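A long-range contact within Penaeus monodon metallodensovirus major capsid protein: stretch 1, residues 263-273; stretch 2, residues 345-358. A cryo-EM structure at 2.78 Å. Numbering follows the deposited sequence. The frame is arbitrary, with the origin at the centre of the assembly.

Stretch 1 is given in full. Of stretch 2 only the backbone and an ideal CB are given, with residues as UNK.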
ATOM      1  N   VAL A 263      57.906 -29.118  65.314  1.00 14.51           N
ATOM      2  CA  VAL A 263      57.916 -27.879  64.549  1.00 14.51           C
ATOM      3  C   VAL A 263      56.649 -27.098  64.883  1.00 14.51           C
ATOM      4  O   VAL A 263      55.604 -27.691  65.157  1.00 14.51           O
ATOM      5  CB  VAL A 263      58.026 -28.185  63.036  1.00 14.94           C
ATOM      6  CG1 VAL A 263      57.739 -26.977  62.205  1.00 14.94           C
ATOM      7  CG2 VAL A 263      59.408 -28.673  62.694  1.00 14.94           C
ATOM      8  N   ASN A 264      56.754 -25.770  64.902  1.00 14.46           N
ATOM      9  CA  ASN A 264      55.659 -24.800  64.778  1.00 14.46           C
ATOM     10  C   ASN A 264      54.877 -24.400  66.026  1.00 14.46           C
ATOM     11  O   ASN A 264      53.879 -23.709  65.851  1.00 14.46           O
ATOM     12  CB  ASN A 264      54.613 -25.209  63.728  1.00 15.65           C
ATOM     13  CG  ASN A 264      55.040 -24.876  62.338  1.00 15.65           C
ATOM     14  OD1 ASN A 264      55.918 -24.046  62.136  1.00 15.65           O
ATOM     15  ND2 ASN A 264      54.403 -25.493  61.361  1.00 15.65           N
ATOM     16  N   ASN A 265      55.196 -24.862  67.227  1.00 13.31           N
ATOM     17  CA  ASN A 265      54.470 -24.335  68.383  1.00 13.31           C
ATOM     18  C   ASN A 265      52.964 -24.535  68.317  1.00 13.31           C
ATOM     19  O   ASN A 265      52.226 -23.595  68.022  1.00 13.31           O
ATOM     20  CB  ASN A 265      54.733 -22.841  68.581  1.00 13.36           C
ATOM     21  CG  ASN A 265      54.087 -22.305  69.842  1.00 13.36           C
ATOM     22  OD1 ASN A 265      53.926 -23.019  70.821  1.00 13.36           O
ATOM     23  ND2 ASN A 265      53.695 -21.046  69.811  1.00 13.36           N
ATOM     24  N   ARG A 266      52.497 -25.749  68.535  1.00 13.60           N
ATOM     25  CA  ARG A 266      51.098 -25.986  68.844  1.00 13.60           C
ATOM     26  C   ARG A 266      51.040 -26.411  70.300  1.00 13.60           C
ATOM     27  O   ARG A 266      51.662 -27.403  70.681  1.00 13.60           O
ATOM     28  CB  ARG A 266      50.498 -27.053  67.937  1.00 14.15           C
ATOM     29  CG  ARG A 266      49.008 -27.169  68.032  1.00 14.15           C
ATOM     30  CD  ARG A 266      48.531 -28.346  67.236  1.00 14.15           C
ATOM     31  NE  ARG A 266      48.810 -28.206  65.817  1.00 14.15           N
ATOM     32  CZ  ARG A 266      47.976 -27.666  64.943  1.00 14.15           C
ATOM     33  NH1 ARG A 266      46.793 -27.229  65.338  1.00 14.15           N
ATOM     34  NH2 ARG A 266      48.319 -27.582  63.672  1.00 14.15           N
ATOM     35  N   GLY A 267      50.306 -25.662  71.109  1.00 12.78           N
ATOM     36  CA  GLY A 267      50.232 -25.961  72.521  1.00 12.78           C
ATOM     37  C   GLY A 267      48.862 -25.604  73.038  1.00 12.78           C
ATOM     38  O   GLY A 267      48.043 -25.021  72.330  1.00 12.78           O
ATOM     39  N   MET A 268      48.607 -25.973  74.283  1.00 13.04           N
ATOM     40  CA  MET A 268      47.328 -25.695  74.911  1.00 13.04           C
ATOM     41  C   MET A 268      47.506 -24.760  76.087  1.00 13.04           C
ATOM     42  O   MET A 268      48.385 -24.967  76.921  1.00 13.04           O
ATOM     43  CB  MET A 268      46.633 -26.974  75.359  1.00 13.25           C
ATOM     44  CG  MET A 268      46.192 -27.799  74.201  1.00 13.25           C
ATOM     45  SD  MET A 268      45.019 -29.068  74.630  1.00 13.25           S
ATOM     46  CE  MET A 268      46.097 -30.196  75.364  1.00 13.25           C
ATOM     47  N   ALA A 269      46.663 -23.743  76.143  1.00 12.71           N
ATOM     48  CA  ALA A 269      46.706 -22.782  77.222  1.00 12.71           C
ATOM     49  C   ALA A 269      46.188 -23.402  78.510  1.00 12.71           C
ATOM     50  O   ALA A 269      45.439 -24.382  78.505  1.00 12.71           O
ATOM     51  CB  ALA A 269      45.889 -21.547  76.865  1.00 13.25           C
ATOM     52  N   GLY A 270      46.620 -22.828  79.629  1.00 13.08           N
ATOM     53  CA  GLY A 270      46.166 -23.314  80.916  1.00 13.08           C
ATOM     54  C   GLY A 270      44.711 -22.993  81.116  1.00 13.08           C
ATOM     55  O   GLY A 270      44.284 -21.852  80.920  1.00 13.08           O
ATOM     56  N   HIS A 271      43.929 -23.997  81.476  1.00 12.58           N
ATOM     57  CA  HIS A 271      42.542 -23.776  81.836  1.00 12.58           C
ATOM     58  C   HIS A 271      42.393 -23.884  83.341  1.00 12.58           C
ATOM     59  O   HIS A 271      42.975 -24.763  83.975  1.00 12.58           O
ATOM     60  CB  HIS A 271      41.594 -24.737  81.131  1.00 11.16           C
ATOM     61  CG  HIS A 271      41.473 -24.484  79.665  1.00 11.16           C
ATOM     62  ND1 HIS A 271      40.661 -25.235  78.848  1.00 11.16           N
ATOM     63  CD2 HIS A 271      42.084 -23.586  78.863  1.00 11.16           C
ATOM     64  CE1 HIS A 271      40.751 -24.788  77.611  1.00 11.16           C
ATOM     65  NE2 HIS A 271      41.615 -23.793  77.591  1.00 11.16           N
ATOM     66  N   TYR A 272      41.622 -22.966  83.897  1.00 13.02           N
ATOM     67  CA  TYR A 272      41.590 -22.717  85.323  1.00 13.02           C
ATOM     68  C   TYR A 272      40.164 -22.413  85.728  1.00 13.02           C
ATOM     69  O   TYR A 272      39.449 -21.706  85.016  1.00 13.02           O
ATOM     70  CB  TYR A 272      42.491 -21.541  85.673  1.00 13.88           C
ATOM     71  CG  TYR A 272      43.943 -21.767  85.362  1.00 13.88           C
ATOM     72  CD1 TYR A 272      44.664 -22.762  85.988  1.00 13.88           C
ATOM     73  CD2 TYR A 272      44.564 -21.041  84.370  1.00 13.88           C
ATOM     74  CE1 TYR A 272      45.981 -22.967  85.689  1.00 13.88           C
ATOM     75  CE2 TYR A 272      45.871 -21.248  84.059  1.00 13.88           C
ATOM     76  CZ  TYR A 272      46.575 -22.211  84.718  1.00 13.88           C
ATOM     77  OH  TYR A 272      47.888 -22.408  84.394  1.00 13.88           O
ATOM     78  N   LEU A 273      39.753 -22.954  86.862  1.00 14.51           N
ATOM     79  CA  LEU A 273      38.469 -22.633  87.454  1.00 14.51           C
ATOM     80  C   LEU A 273      38.699 -21.858  88.736  1.00 14.51           C
ATOM     81  O   LEU A 273      39.617 -22.160  89.500  1.00 14.51           O
ATOM     82  CB  LEU A 273      37.648 -23.888  87.724  1.00 13.82           C
ATOM     83  CG  LEU A 273      37.224 -24.587  86.442  1.00 13.82           C
ATOM     84  CD1 LEU A 273      36.501 -25.865  86.740  1.00 13.82           C
ATOM     85  CD2 LEU A 273      36.364 -23.672  85.618  1.00 13.82           C
ATOM     86  N   UNK A 345      52.641 -28.235  83.515  1.00 15.20           N
ATOM     87  CA  UNK A 345      53.118 -27.258  82.556  1.00 15.20           C
ATOM     88  C   UNK A 345      52.045 -27.043  81.506  1.00 15.20           C
ATOM     89  O   UNK A 345      51.321 -27.972  81.151  1.00 15.20           O
ATOM     90  CB  UNK A 345      54.433 -27.706  81.915  1.00 15.20           C
ATOM     91  N   UNK A 346      51.922 -25.814  81.012  1.00 15.23           N
ATOM     92  CA  UNK A 346      50.915 -25.542  79.991  1.00 15.23           C
ATOM     93  C   UNK A 346      51.518 -25.107  78.664  1.00 15.23           C
ATOM     94  O   UNK A 346      51.452 -25.877  77.705  1.00 15.23           O
ATOM     95  CB  UNK A 346      49.950 -24.464  80.489  1.00 15.23           C
ATOM     96  N   UNK A 347      52.087 -23.920  78.551  1.00 14.23           N
ATOM     97  CA  UNK A 347      52.706 -23.584  77.295  1.00 14.23           C
ATOM     98  C   UNK A 347      51.723 -23.447  76.150  1.00 14.23           C
ATOM     99  O   UNK A 347      51.689 -24.277  75.244  1.00 14.23           O
ATOM    100  CB  UNK A 347      53.755 -24.642  76.945  1.00 14.23           C
ATOM    101  N   UNK A 348      50.851 -22.449  76.205  1.00 13.80           N
ATOM    102  CA  UNK A 348      49.902 -22.238  75.110  1.00 13.80           C
ATOM    103  C   UNK A 348      50.606 -22.018  73.784  1.00 13.80           C
ATOM    104  O   UNK A 348      51.811 -21.784  73.708  1.00 13.80           O
ATOM    105  CB  UNK A 348      48.996 -21.043  75.416  1.00 13.80           C
ATOM    106  N   UNK A 349      49.832 -22.124  72.715  1.00 13.81           N
ATOM    107  CA  UNK A 349      50.302 -21.609  71.441  1.00 13.81           C
ATOM    108  C   UNK A 349      50.368 -20.095  71.563  1.00 13.81           C
ATOM    109  O   UNK A 349      49.347 -19.439  71.783  1.00 13.81           O
ATOM    110  CB  UNK A 349      49.396 -22.041  70.286  1.00 13.81           C
ATOM    111  N   UNK A 350      51.548 -19.542  71.407  1.00 14.10           N
ATOM    112  CA  UNK A 350      51.748 -18.164  71.816  1.00 14.10           C
ATOM    113  C   UNK A 350      51.216 -17.224  70.747  1.00 14.10           C
ATOM    114  O   UNK A 350      51.611 -17.332  69.584  1.00 14.10           O
ATOM    115  CB  UNK A 350      53.228 -17.888  72.089  1.00 14.10           C
ATOM    116  N   UNK A 351      50.315 -16.303  71.094  1.00 14.50           N
ATOM    117  CA  UNK A 351      49.815 -15.368  70.086  1.00 14.50           C
ATOM    118  C   UNK A 351      50.870 -14.417  69.572  1.00 14.50           C
ATOM    119  O   UNK A 351      50.729 -13.921  68.452  1.00 14.50           O
ATOM    120  CB  UNK A 351      48.650 -14.559  70.659  1.00 14.50           C
ATOM    121  N   UNK A 352      51.925 -14.158  70.333  1.00 14.10           N
ATOM    122  CA  UNK A 352      52.984 -13.265  69.893  1.00 14.10           C
ATOM    123  C   UNK A 352      54.101 -13.981  69.154  1.00 14.10           C
ATOM    124  O   UNK A 352      55.008 -13.318  68.647  1.00 14.10           O
ATOM    125  CB  UNK A 352      53.565 -12.521  71.097  1.00 14.10           C
ATOM    126  N   UNK A 353      54.058 -15.307  69.077  1.00 13.95           N
ATOM    127  CA  UNK A 353      54.876 -16.020  68.110  1.00 13.95           C
ATOM    128  C   UNK A 353      54.404 -15.667  66.710  1.00 13.95           C
ATOM    129  O   UNK A 353      53.214 -15.431  66.478  1.00 13.95           O
ATOM    130  CB  UNK A 353      54.816 -17.531  68.343  1.00 13.95           C
ATOM    131  N   UNK A 354      55.346 -15.587  65.776  1.00 14.06           N
ATOM    132  CA  UNK A 354      55.020 -15.298  64.389  1.00 14.06           C
ATOM    133  C   UNK A 354      53.964 -16.264  63.878  1.00 14.06           C
ATOM    134  O   UNK A 354      54.040 -17.470  64.112  1.00 14.06           O
ATOM    135  CB  UNK A 354      56.274 -15.368  63.515  1.00 14.06           C
ATOM    136  N   UNK A 355      52.968 -15.723  63.179  1.00 14.26           N
ATOM    137  CA  UNK A 355      51.900 -16.559  62.650  1.00 14.26           C
ATOM    138  C   UNK A 355      52.434 -17.604  61.685  1.00 14.26           C
ATOM    139  O   UNK A 355      51.826 -18.665  61.524  1.00 14.26           O
ATOM    140  CB  UNK A 355      50.846 -15.695  61.954  1.00 14.26           C
ATOM    141  N   UNK A 356      53.559 -17.321  61.032  1.00 14.67           N
ATOM    142  CA  UNK A 356      54.173 -18.290  60.140  1.00 14.67           C
ATOM    143  C   UNK A 356      54.812 -19.435  60.902  1.00 14.67           C
ATOM    144  O   UNK A 356      55.017 -20.508  60.330  1.00 14.67           O
ATOM    145  CB  UNK A 356      55.218 -17.606  59.256  1.00 14.67           C
ATOM    146  N   UNK A 357      55.138 -19.228  62.170  1.00 14.34           N
ATOM    147  CA  UNK A 357      55.646 -20.275  63.036  1.00 14.34           C
ATOM    148  C   UNK A 357      54.547 -21.008  63.768  1.00 14.34           C
ATOM    149  O   UNK A 357      54.847 -21.781  64.667  1.00 14.34           O
ATOM    150  CB  UNK A 357      56.632 -19.686  64.047  1.00 14.34           C
ATOM    151  N   UNK A 358      53.291 -20.731  63.456  1.00 15.06           N
ATOM    152  CA  UNK A 358      52.155 -21.436  64.021  1.00 15.06           C
ATOM    153  C   UNK A 358      51.344 -22.005  62.871  1.00 15.06           C
ATOM    154  O   UNK A 358      51.178 -21.352  61.840  1.00 15.06           O
ATOM    155  CB  UNK A 358      51.305 -20.519  64.903  1.00 15.06           C
TER

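Position 345 points its CA-to-CB bond away, and nothing of stretch 1 lies within 5.5 Å of the ideal CB. The contact sets no rule here; the residue is Gln 345.

At 346 the bond turns toward stretch 1. The ideal CB stands 3.8 Å from Gly 270 N, and beyond it lie the bare CA of Gly 270 and the ring of Tyr 272. Since a glycine exposes its backbone, a flat ring can settle there, though a long aliphatic chain might also fit. The residue is Phe 346. Gly 270 CA sits over one face of its ring, 3.5 Å from the centroid and 19° off the normal, a CH-pi contact. The Tyr 272 ring meets it obliquely, centroids 5.4 Å apart and planes at 76°.

Position 347 has phi/psi of 67/66, and positive phi by itself favours glycine; Asn or Asp would be the usual alternatives. It is Gly 347. Its carbonyl accepts a CA-H...O contact, Gly 267 CA to Gly 347 O at 3.5 Å. A CB on Gly 267 would lie 2.2 Å from that same Gly 347 O, a clash, so this close passage depends on a glycine in stretch 1.

At 348, phi of -58° admits proline, and the ideal CB is only 3.4 Å from Ala 269 CA. A compact apolar side chain suits such a tight spot: Ala, Pro, perhaps Val. Pro 348 fills it, its CB packing 3.6 Å from Ala 269 CB.

Position 349 runs sideways beside the backbone of stretch 1, its ideal CB 3.8 Å from Gly 267 N. That amide asks for an acceptor on a short arm, so Ser, Thr, Asp or Asn could answer. The residue is Thr 349, and with chi1 m its OG1 receives the hydrogen bond from Gly 267 N at 2.6 Å, nearly straight at 166°. The backbone adds a weak return bond, Thr 349 N to Gly 267 O, 3.4 Å.

Position 350 points sideways near Asn 265, where small residues would do; Cys 350 begins a type I turn ending at 353. Positions 351 and 352 fall inside the turn, without contact: phi of -66° suits proline at the first, and they are Pro 351 and Arg 352. Position 353 points toward stretch 1, where a modest branched or apolar group would fit: Val 353.

Positions 354 and 355 are out of reach and 356 points away, leaving the choice open. They are Asp 354, Ala 355 and Arg 356, the first and last joined by a salt bridge.

At 357 the CA-to-CB bond is sideways, the ideal CB 4.8 Å from Asn 264 OD1, so a polar group is plausible; Asn 357 occupies it, its ND2 4.7 Å from Asn 264 OD1. At 358 CB points away, leaving room for length. Lys 358 CA makes a CA-H...O contact with Asn 264 O at 3.4 Å.

Stretch 2, residues 345-358: QFGPTCPRVDARNK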
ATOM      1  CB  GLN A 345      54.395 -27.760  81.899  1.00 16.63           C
ATOM      2  CG  GLN A 345      55.520 -27.961  82.861  1.00 16.63           C
ATOM      3  CD  GLN A 345      56.662 -28.708  82.237  1.00 16.63           C
ATOM      4  OE1 GLN A 345      56.472 -29.473  81.296  1.00 16.63           O
ATOM      5  NE2 GLN A 345      57.862 -28.493  82.754  1.00 16.63           N
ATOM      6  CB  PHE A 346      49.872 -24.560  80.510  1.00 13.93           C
ATOM      7  CG  PHE A 346      48.951 -25.176  81.504  1.00 13.93           C
ATOM      8  CD1 PHE A 346      47.981 -26.063  81.087  1.00 13.93           C
ATOM      9  CD2 PHE A 346      49.044 -24.882  82.842  1.00 13.93           C
ATOM     10  CE1 PHE A 346      47.133 -26.641  81.980  1.00 13.93           C
ATOM     11  CE2 PHE A 346      48.189 -25.460  83.737  1.00 13.93           C
ATOM     12  CZ  PHE A 346      47.233 -26.337  83.303  1.00 13.93           C
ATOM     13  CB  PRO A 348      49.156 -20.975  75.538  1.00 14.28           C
ATOM     14  CG  PRO A 348      50.108 -20.271  76.389  1.00 14.28           C
ATOM     15  CD  PRO A 348      50.819 -21.330  77.156  1.00 14.28           C
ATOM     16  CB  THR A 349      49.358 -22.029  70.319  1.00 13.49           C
ATOM     17  OG1 THR A 349      49.330 -23.455  70.223  1.00 13.49           O
ATOM     18  CG2 THR A 349      49.807 -21.477  69.019  1.00 13.49           C
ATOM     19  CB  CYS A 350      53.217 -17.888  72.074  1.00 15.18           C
ATOM     20  SG  CYS A 350      53.574 -16.224  72.633  1.00 15.18           S
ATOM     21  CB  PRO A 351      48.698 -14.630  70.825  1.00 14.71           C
ATOM     22  CG  PRO A 351      49.064 -14.741  72.243  1.00 14.71           C
ATOM     23  CD  PRO A 351      49.693 -16.077  72.405  1.00 14.71           C
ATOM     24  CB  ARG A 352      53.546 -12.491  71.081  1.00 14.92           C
ATOM     25  CG  ARG A 352      52.595 -11.430  71.564  1.00 14.92           C
ATOM     26  CD  ARG A 352      53.095 -10.725  72.786  1.00 14.92           C
ATOM     27  NE  ARG A 352      53.192 -11.617  73.926  1.00 14.92           N
ATOM     28  CZ  ARG A 352      53.548 -11.223  75.138  1.00 14.92           C
ATOM     29  NH1 ARG A 352      53.821  -9.952  75.362  1.00 14.92           N
ATOM     30  NH2 ARG A 352      53.615 -12.097  76.125  1.00 14.92           N
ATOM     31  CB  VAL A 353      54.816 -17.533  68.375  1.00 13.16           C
ATOM     32  CG1 VAL A 353      55.347 -18.311  67.207  1.00 13.16           C
ATOM     33  CG2 VAL A 353      55.644 -17.858  69.579  1.00 13.16           C
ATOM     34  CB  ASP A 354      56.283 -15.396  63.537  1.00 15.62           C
ATOM     35  CG  ASP A 354      56.070 -14.938  62.120  1.00 15.62           C
ATOM     36  OD1 ASP A 354      54.972 -14.445  61.798  1.00 15.62           O
ATOM     37  OD2 ASP A 354      57.007 -15.073  61.316  1.00 15.62           O
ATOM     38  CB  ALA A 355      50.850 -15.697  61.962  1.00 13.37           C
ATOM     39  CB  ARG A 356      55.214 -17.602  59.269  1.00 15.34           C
ATOM     40  CG  ARG A 356      54.643 -16.561  58.343  1.00 15.34           C
ATOM     41  CD  ARG A 356      55.666 -16.136  57.325  1.00 15.34           C
ATOM     42  NE  ARG A 356      56.842 -15.551  57.952  1.00 15.34           N
ATOM     43  CZ  ARG A 356      56.969 -14.268  58.248  1.00 15.34           C
ATOM     44  NH1 ARG A 356      55.990 -13.429  57.968  1.00 15.34           N
ATOM     45  NH2 ARG A 356      58.073 -13.823  58.820  1.00 15.34           N
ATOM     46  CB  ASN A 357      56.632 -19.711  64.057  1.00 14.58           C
ATOM     47  CG  ASN A 357      57.906 -19.255  63.431  1.00 14.58           C
ATOM     48  OD1 ASN A 357      58.416 -18.188  63.741  1.00 14.58           O
ATOM     49  ND2 ASN A 357      58.431 -20.058  62.528  1.00 14.58           N
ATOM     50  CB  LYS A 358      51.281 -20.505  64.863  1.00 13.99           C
ATOM     51  CG  LYS A 358      51.979 -19.904  66.062  1.00 13.99           C
ATOM     52  CD  LYS A 358      51.024 -19.106  66.919  1.00 13.99           C
ATOM     53  CE  LYS A 358      50.479 -17.867  66.264  1.00 13.99           C
ATOM     54  NZ  LYS A 358      51.491 -16.817  66.113  1.00 13.99           N
TER
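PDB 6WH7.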